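Local atomic coordinates of heme utilization cystosolic carrier protein HutX (PDB entry 2PH0), a protein that probably binds heme and carries it within the cytosol as part of heme utilisation. Residues Q50-V61 and Q150-L161. Residues are numbered along the deposited sequence; the frame is centred on the assembly and turned at random.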
ATOM      1  N   GLN B  50       6.668 -13.416 -14.339  1.00 21.72           N
ATOM      2  CA  GLN B  50       7.810 -13.147 -15.193  1.00 26.65           C
ATOM      3  C   GLN B  50       8.308 -11.737 -14.897  1.00 25.07           C
ATOM      4  O   GLN B  50       9.506 -11.501 -14.730  1.00 26.14           O
ATOM      5  CB  GLN B  50       7.388 -13.247 -16.657  1.00 27.24           C
ATOM      6  CG  GLN B  50       8.527 -13.126 -17.651  1.00 38.58           C
ATOM      7  CD  GLN B  50       8.037 -13.204 -19.082  1.00 45.50           C
ATOM      8  OE1 GLN B  50       7.260 -14.092 -19.431  1.00 47.64           O
ATOM      9  NE2 GLN B  50       8.493 -12.278 -19.919  1.00 44.63           N
ATOM     10  N   VAL B  51       7.367 -10.803 -14.830  1.00 20.66           N
ATOM     11  CA  VAL B  51       7.690  -9.408 -14.560  1.00 16.82           C
ATOM     12  C   VAL B  51       8.275  -9.186 -13.168  1.00 19.67           C
ATOM     13  O   VAL B  51       9.323  -8.568 -13.023  1.00 17.16           O
ATOM     14  CB  VAL B  51       6.434  -8.523 -14.747  1.00 13.22           C
ATOM     15  CG1 VAL B  51       6.688  -7.102 -14.214  1.00 16.72           C
ATOM     16  CG2 VAL B  51       6.055  -8.487 -16.217  1.00 17.22           C
ATOM     17  N   TRP B  52       7.610  -9.698 -12.138  1.00 19.93           N
ATOM     18  CA  TRP B  52       8.097  -9.515 -10.781  1.00 20.91           C
ATOM     19  C   TRP B  52       9.480 -10.125 -10.549  1.00 20.11           C
ATOM     20  O   TRP B  52      10.356  -9.476  -9.979  1.00 20.03           O
ATOM     21  CB  TRP B  52       7.095 -10.098  -9.778  1.00 22.01           C
ATOM     22  CG  TRP B  52       7.451  -9.810  -8.358  1.00 19.45           C
ATOM     23  CD1 TRP B  52       8.361 -10.475  -7.589  1.00 22.96           C
ATOM     24  CD2 TRP B  52       6.941  -8.746  -7.548  1.00 23.60           C
ATOM     25  NE1 TRP B  52       8.450  -9.889  -6.348  1.00 20.71           N
ATOM     26  CE2 TRP B  52       7.588  -8.826  -6.297  1.00 22.68           C
ATOM     27  CE3 TRP B  52       5.999  -7.729  -7.759  1.00 25.38           C
ATOM     28  CZ2 TRP B  52       7.324  -7.931  -5.257  1.00 22.86           C
ATOM     29  CZ3 TRP B  52       5.738  -6.838  -6.722  1.00 18.53           C
ATOM     30  CH2 TRP B  52       6.399  -6.946  -5.489  1.00 30.46           C
ATOM     31  N   ASP B  53       9.675 -11.368 -10.980  1.00 24.74           N
ATOM     32  CA  ASP B  53      10.963 -12.031 -10.797  1.00 25.89           C
ATOM     33  C   ASP B  53      12.096 -11.228 -11.425  1.00 25.70           C
ATOM     34  O   ASP B  53      13.174 -11.104 -10.845  1.00 25.91           O
ATOM     35  CB  ASP B  53      10.940 -13.442 -11.399  1.00 30.34           C
ATOM     36  CG  ASP B  53      10.141 -14.420 -10.556  1.00 35.80           C
ATOM     37  OD1 ASP B  53      10.394 -14.488  -9.336  1.00 41.90           O
ATOM     38  OD2 ASP B  53       9.273 -15.124 -11.109  1.00 37.57           O
ATOM     39  N   THR B  54      11.839 -10.677 -12.608  1.00 27.99           N
ATOM     40  CA  THR B  54      12.839  -9.881 -13.313  1.00 24.36           C
ATOM     41  C   THR B  54      13.186  -8.597 -12.559  1.00 21.97           C
ATOM     42  O   THR B  54      14.361  -8.306 -12.324  1.00 21.26           O
ATOM     43  CB  THR B  54      12.351  -9.515 -14.721  1.00 25.72           C
ATOM     44  OG1 THR B  54      12.017 -10.711 -15.430  1.00 23.78           O
ATOM     45  CG2 THR B  54      13.436  -8.772 -15.485  1.00 25.56           C
ATOM     46  N   ILE B  55      12.171  -7.835 -12.163  1.00 17.82           N
ATOM     47  CA  ILE B  55      12.427  -6.592 -11.450  1.00 14.70           C
ATOM     48  C   ILE B  55      13.193  -6.892 -10.168  1.00 18.01           C
ATOM     49  O   ILE B  55      14.031  -6.098  -9.728  1.00 18.28           O
ATOM     50  CB  ILE B  55      11.110  -5.836 -11.120  1.00 16.39           C
ATOM     51  CG1 ILE B  55      10.330  -5.552 -12.404  1.00 14.34           C
ATOM     52  CG2 ILE B  55      11.428  -4.516 -10.409  1.00 16.40           C
ATOM     53  CD1 ILE B  55       8.910  -5.034 -12.172  1.00 16.18           C
ATOM     54  N   ALA B  56      12.938  -8.064  -9.592  1.00 21.46           N
ATOM     55  CA  ALA B  56      13.604  -8.466  -8.360  1.00 21.14           C
ATOM     56  C   ALA B  56      15.120  -8.604  -8.528  1.00 24.72           C
ATOM     57  O   ALA B  56      15.834  -8.858  -7.558  1.00 26.98           O
ATOM     58  CB  ALA B  56      13.012  -9.773  -7.855  1.00 23.79           C
ATOM     59  N   THR B  57      15.606  -8.429  -9.753  1.00 23.83           N
ATOM     60  CA  THR B  57      17.041  -8.531 -10.031  1.00 27.66           C
ATOM     61  C   THR B  57      17.641  -7.184 -10.442  1.00 26.23           C
ATOM     62  O   THR B  57      18.826  -7.104 -10.761  1.00 25.85           O
ATOM     63  CB  THR B  57      17.336  -9.535 -11.181  1.00 27.81           C
ATOM     64  OG1 THR B  57      16.857  -9.005 -12.424  1.00 27.18           O
ATOM     65  CG2 THR B  57      16.654 -10.865 -10.926  1.00 24.39           C
ATOM     66  N   TRP B  58      16.828  -6.131 -10.421  1.00 24.56           N
ATOM     67  CA  TRP B  58      17.271  -4.796 -10.833  1.00 24.22           C
ATOM     68  C   TRP B  58      17.897  -3.910  -9.767  1.00 22.25           C
ATOM     69  O   TRP B  58      18.276  -2.775 -10.056  1.00 22.90           O
ATOM     70  CB  TRP B  58      16.106  -4.017 -11.449  1.00 20.19           C
ATOM     71  CG  TRP B  58      15.547  -4.609 -12.697  1.00 16.04           C
ATOM     72  CD1 TRP B  58      16.020  -5.691 -13.376  1.00 21.39           C
ATOM     73  CD2 TRP B  58      14.386  -4.167 -13.405  1.00 21.79           C
ATOM     74  NE1 TRP B  58      15.225  -5.955 -14.459  1.00 20.91           N
ATOM     75  CE2 TRP B  58      14.212  -5.033 -14.502  1.00 14.19           C
ATOM     76  CE3 TRP B  58      13.472  -3.119 -13.215  1.00 14.05           C
ATOM     77  CZ2 TRP B  58      13.159  -4.891 -15.412  1.00 18.85           C
ATOM     78  CZ3 TRP B  58      12.424  -2.973 -14.116  1.00 19.70           C
ATOM     79  CH2 TRP B  58      12.276  -3.858 -15.203  1.00 17.30           C
ATOM     80  N   GLY B  59      18.017  -4.406  -8.543  1.00 22.60           N
ATOM     81  CA  GLY B  59      18.582  -3.575  -7.497  1.00 21.72           C
ATOM     82  C   GLY B  59      17.481  -2.751  -6.855  1.00 20.23           C
ATOM     83  O   GLY B  59      16.304  -3.055  -7.027  1.00 22.05           O
ATOM     84  N   GLU B  60      17.851  -1.698  -6.135  1.00 18.03           N
ATOM     85  CA  GLU B  60      16.873  -0.861  -5.449  1.00 19.69           C
ATOM     86  C   GLU B  60      15.913  -0.092  -6.355  1.00 19.40           C
ATOM     87  O   GLU B  60      16.320   0.597  -7.287  1.00 17.71           O
ATOM     88  CB  GLU B  60      17.590   0.119  -4.521  1.00 25.81           C
ATOM     89  CG  GLU B  60      16.665   1.011  -3.707  1.00 31.54           C
ATOM     90  CD  GLU B  60      17.410   1.763  -2.618  1.00 44.57           C
ATOM     91  OE1 GLU B  60      17.840   1.116  -1.639  1.00 38.31           O
ATOM     92  OE2 GLU B  60      17.573   2.997  -2.750  1.00 48.52           O
ATOM     93  N   VAL B  61      14.628  -0.232  -6.060  1.00 16.13           N
ATOM     94  CA  VAL B  61      13.565   0.446  -6.792  1.00 18.87           C
ATOM     95  C   VAL B  61      12.647   1.041  -5.733  1.00 18.70           C
ATOM     96  O   VAL B  61      12.898   0.890  -4.536  1.00 18.12           O
ATOM     97  CB  VAL B  61      12.756  -0.544  -7.674  1.00 14.00           C
ATOM     98  CG1 VAL B  61      13.620  -1.069  -8.807  1.00 19.05           C
ATOM     99  CG2 VAL B  61      12.252  -1.700  -6.833  1.00 14.34           C
ATOM    100  N   GLN B 150      19.079   0.111 -15.254  1.00 14.91           N
ATOM    101  CA  GLN B 150      17.675  -0.219 -15.027  1.00 16.46           C
ATOM    102  C   GLN B 150      16.840   0.148 -16.250  1.00 14.95           C
ATOM    103  O   GLN B 150      15.947  -0.599 -16.639  1.00 15.04           O
ATOM    104  CB  GLN B 150      17.128   0.503 -13.795  1.00 14.63           C
ATOM    105  CG  GLN B 150      17.727   0.026 -12.484  1.00 20.73           C
ATOM    106  CD  GLN B 150      17.007   0.604 -11.282  1.00 23.08           C
ATOM    107  OE1 GLN B 150      16.356   1.646 -11.372  1.00 19.33           O
ATOM    108  NE2 GLN B 150      17.136  -0.057 -10.146  1.00 14.69           N
ATOM    109  N   VAL B 151      17.123   1.297 -16.861  1.00 15.78           N
ATOM    110  CA  VAL B 151      16.369   1.690 -18.045  1.00 16.57           C
ATOM    111  C   VAL B 151      16.504   0.623 -19.127  1.00 16.17           C
ATOM    112  O   VAL B 151      15.516   0.256 -19.768  1.00 12.88           O
ATOM    113  CB  VAL B 151      16.837   3.068 -18.599  1.00 14.48           C
ATOM    114  CG1 VAL B 151      16.191   3.344 -19.953  1.00 19.53           C
ATOM    115  CG2 VAL B 151      16.468   4.154 -17.623  1.00 22.89           C
ATOM    116  N   ASP B 152      17.715   0.105 -19.322  1.00 13.36           N
ATOM    117  CA  ASP B 152      17.929  -0.920 -20.330  1.00 13.83           C
ATOM    118  C   ASP B 152      17.168  -2.214 -20.005  1.00 16.54           C
ATOM    119  O   ASP B 152      16.541  -2.791 -20.874  1.00 13.49           O
ATOM    120  CB  ASP B 152      19.426  -1.232 -20.496  1.00 13.94           C
ATOM    121  CG  ASP B 152      20.217  -0.043 -21.015  1.00 20.90           C
ATOM    122  OD1 ASP B 152      19.639   0.779 -21.762  1.00 20.27           O
ATOM    123  OD2 ASP B 152      21.420   0.063 -20.694  1.00 13.78           O
ATOM    124  N   ALA B 153      17.218  -2.665 -18.756  1.00 15.46           N
ATOM    125  CA  ALA B 153      16.507  -3.891 -18.391  1.00  9.67           C
ATOM    126  C   ALA B 153      14.994  -3.682 -18.496  1.00 14.56           C
ATOM    127  O   ALA B 153      14.258  -4.585 -18.901  1.00 18.91           O
ATOM    128  CB  ALA B 153      16.880  -4.307 -16.962  1.00 18.88           C
ATOM    129  N   PHE B 154      14.543  -2.488 -18.121  1.00 15.17           N
ATOM    130  CA  PHE B 154      13.125  -2.108 -18.166  1.00 12.50           C
ATOM    131  C   PHE B 154      12.638  -2.139 -19.613  1.00 13.42           C
ATOM    132  O   PHE B 154      11.590  -2.710 -19.918  1.00 11.52           O
ATOM    133  CB  PHE B 154      12.969  -0.708 -17.545  1.00 10.16           C
ATOM    134  CG  PHE B 154      11.576  -0.112 -17.631  1.00 13.57           C
ATOM    135  CD1 PHE B 154      11.103   0.447 -18.817  1.00 16.17           C
ATOM    136  CD2 PHE B 154      10.770  -0.029 -16.486  1.00 12.91           C
ATOM    137  CE1 PHE B 154       9.854   1.081 -18.862  1.00 15.39           C
ATOM    138  CE2 PHE B 154       9.518   0.607 -16.522  1.00 12.02           C
ATOM    139  CZ  PHE B 154       9.058   1.163 -17.708  1.00 15.23           C
ATOM    140  N   ARG B 155      13.393  -1.530 -20.517  1.00 14.86           N
ATOM    141  CA  ARG B 155      12.979  -1.538 -21.912  1.00 15.84           C
ATOM    142  C   ARG B 155      13.052  -2.939 -22.521  1.00 16.79           C
ATOM    143  O   ARG B 155      12.216  -3.301 -23.345  1.00 15.29           O
ATOM    144  CB  ARG B 155      13.816  -0.542 -22.708  1.00 13.30           C
ATOM    145  CG  ARG B 155      13.520   0.908 -22.318  1.00 11.64           C
ATOM    146  CD  ARG B 155      14.480   1.864 -22.999  1.00 16.12           C
ATOM    147  NE  ARG B 155      14.131   3.250 -22.723  1.00 17.07           N
ATOM    148  CZ  ARG B 155      14.877   4.289 -23.089  1.00 29.37           C
ATOM    149  NH1 ARG B 155      16.012   4.097 -23.750  1.00 21.68           N
ATOM    150  NH2 ARG B 155      14.491   5.515 -22.782  1.00 20.25           N
ATOM    151  N   ALA B 156      14.028  -3.737 -22.098  1.00 16.49           N
ATOM    152  CA  ALA B 156      14.171  -5.102 -22.613  1.00 15.97           C
ATOM    153  C   ALA B 156      12.964  -5.945 -22.234  1.00 17.18           C
ATOM    154  O   ALA B 156      12.410  -6.669 -23.060  1.00 14.14           O
ATOM    155  CB  ALA B 156      15.439  -5.744 -22.068  1.00 15.76           C
ATOM    156  N   LEU B 157      12.564  -5.853 -20.974  1.00 17.41           N
ATOM    157  CA  LEU B 157      11.418  -6.603 -20.486  1.00 19.13           C
ATOM    158  C   LEU B 157      10.149  -6.156 -21.197  1.00 19.25           C
ATOM    159  O   LEU B 157       9.366  -6.989 -21.658  1.00 23.00           O
ATOM    160  CB  LEU B 157      11.275  -6.417 -18.971  1.00 19.42           C
ATOM    161  CG  LEU B 157      10.084  -7.098 -18.286  1.00 14.45           C
ATOM    162  CD1 LEU B 157      10.076  -8.594 -18.597  1.00 22.29           C
ATOM    163  CD2 LEU B 157      10.201  -6.868 -16.789  1.00 16.37           C
ATOM    164  N   ALA B 158       9.938  -4.845 -21.291  1.00 18.11           N
ATOM    165  CA  ALA B 158       8.753  -4.332 -21.968  1.00 19.73           C
ATOM    166  C   ALA B 158       8.685  -4.923 -23.372  1.00 23.01           C
ATOM    167  O   ALA B 158       7.634  -5.393 -23.814  1.00 21.04           O
ATOM    168  CB  ALA B 158       8.805  -2.802 -22.042  1.00 18.16           C
ATOM    169  N   SER B 159       9.822  -4.904 -24.061  1.00 22.24           N
ATOM    170  CA  SER B 159       9.923  -5.421 -25.421  1.00 23.65           C
ATOM    171  C   SER B 159       9.605  -6.905 -25.580  1.00 25.21           C
ATOM    172  O   SER B 159       8.913  -7.289 -26.520  1.00 27.70           O
ATOM    173  CB  SER B 159      11.320  -5.154 -25.986  1.00 23.75           C
ATOM    174  OG  SER B 159      11.549  -3.765 -26.121  1.00 28.27           O
ATOM    175  N   GLU B 160      10.107  -7.750 -24.689  1.00 29.17           N
ATOM    176  CA  GLU B 160       9.817  -9.169 -24.847  1.00 32.14           C
ATOM    177  C   GLU B 160       8.378  -9.514 -24.487  1.00 34.80           C
ATOM    178  O   GLU B 160       7.890 -10.592 -24.821  1.00 34.75           O
ATOM    179  CB  GLU B 160      10.803 -10.030 -24.052  1.00 35.80           C
ATOM    180  CG  GLU B 160      10.837  -9.813 -22.565  1.00 38.63           C
ATOM    181  CD  GLU B 160      11.974 -10.584 -21.920  1.00 57.07           C
ATOM    182  OE1 GLU B 160      13.142 -10.331 -22.285  1.00 51.97           O
ATOM    183  OE2 GLU B 160      11.703 -11.444 -21.055  1.00 58.28           O
ATOM    184  N   LEU B 161       7.692  -8.591 -23.819  1.00 35.36           N
ATOM    185  CA  LEU B 161       6.296  -8.811 -23.459  1.00 38.09           C
ATOM    186  C   LEU B 161       5.393  -8.436 -24.631  1.00 39.78           C
ATOM    187  O   LEU B 161       4.193  -8.705 -24.617  1.00 43.83           O
ATOM    188  CB  LEU B 161       5.919  -7.996 -22.219  1.00 31.75           C
ATOM    189  CG  LEU B 161       6.011  -8.735 -20.880  1.00 36.66           C
ATOM    190  CD1 LEU B 161       7.398  -9.316 -20.688  1.00 43.23           C
ATOM    191  CD2 LEU B 161       5.673  -7.779 -19.753  1.00 30.28           C
TER
HETATM  192  O   HOH W   1      13.090 -11.239 -17.881  1.00 38.17           O
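The side-chain amide of Q150 bonds to two backbone carbonyls, of W58 and E60, where the chain passes from helix 48-55 toward strand 60-66. Its NE2 donates to W58 O at 2.9 Å and to E60 O at 3.0 Å. Both acceptors lie near the amide plane, but NE2 sits above each carbonyl plane. Q150 OE1 accepts from G139 N, which fixes the rotation of the amide. Farther along the contact, a water donates to T54 OG1 and weakly to E160 OE2.

With CG anti to the carbonyl carbon (chi1 -63°), the W58 indole is wedged between the helices. A153 CB lies over one face in a CH-pi contact, 3.8 Å from the centroid of the five-membered ring. I55 CA backs the opposite face. The CH2 corner of the indole meets F154 CA at 3.5 Å. L157 CD2 touches W58 CZ2 at 3.8 Å and also meets T54 CG2 tip to tip. Further along, V51 CG2 packs against L161 CD2 at 3.6 Å.

The two helix segments run nearly antiparallel, at 164°, their axes coming within 11.2 Å at the closest. V51, I55, F154 and L157 also touch strands 107-115, 118-126 or 132-137. This is a helix pair packed side by side on an antiparallel beta-sheet, within the ChuX/HutX fold.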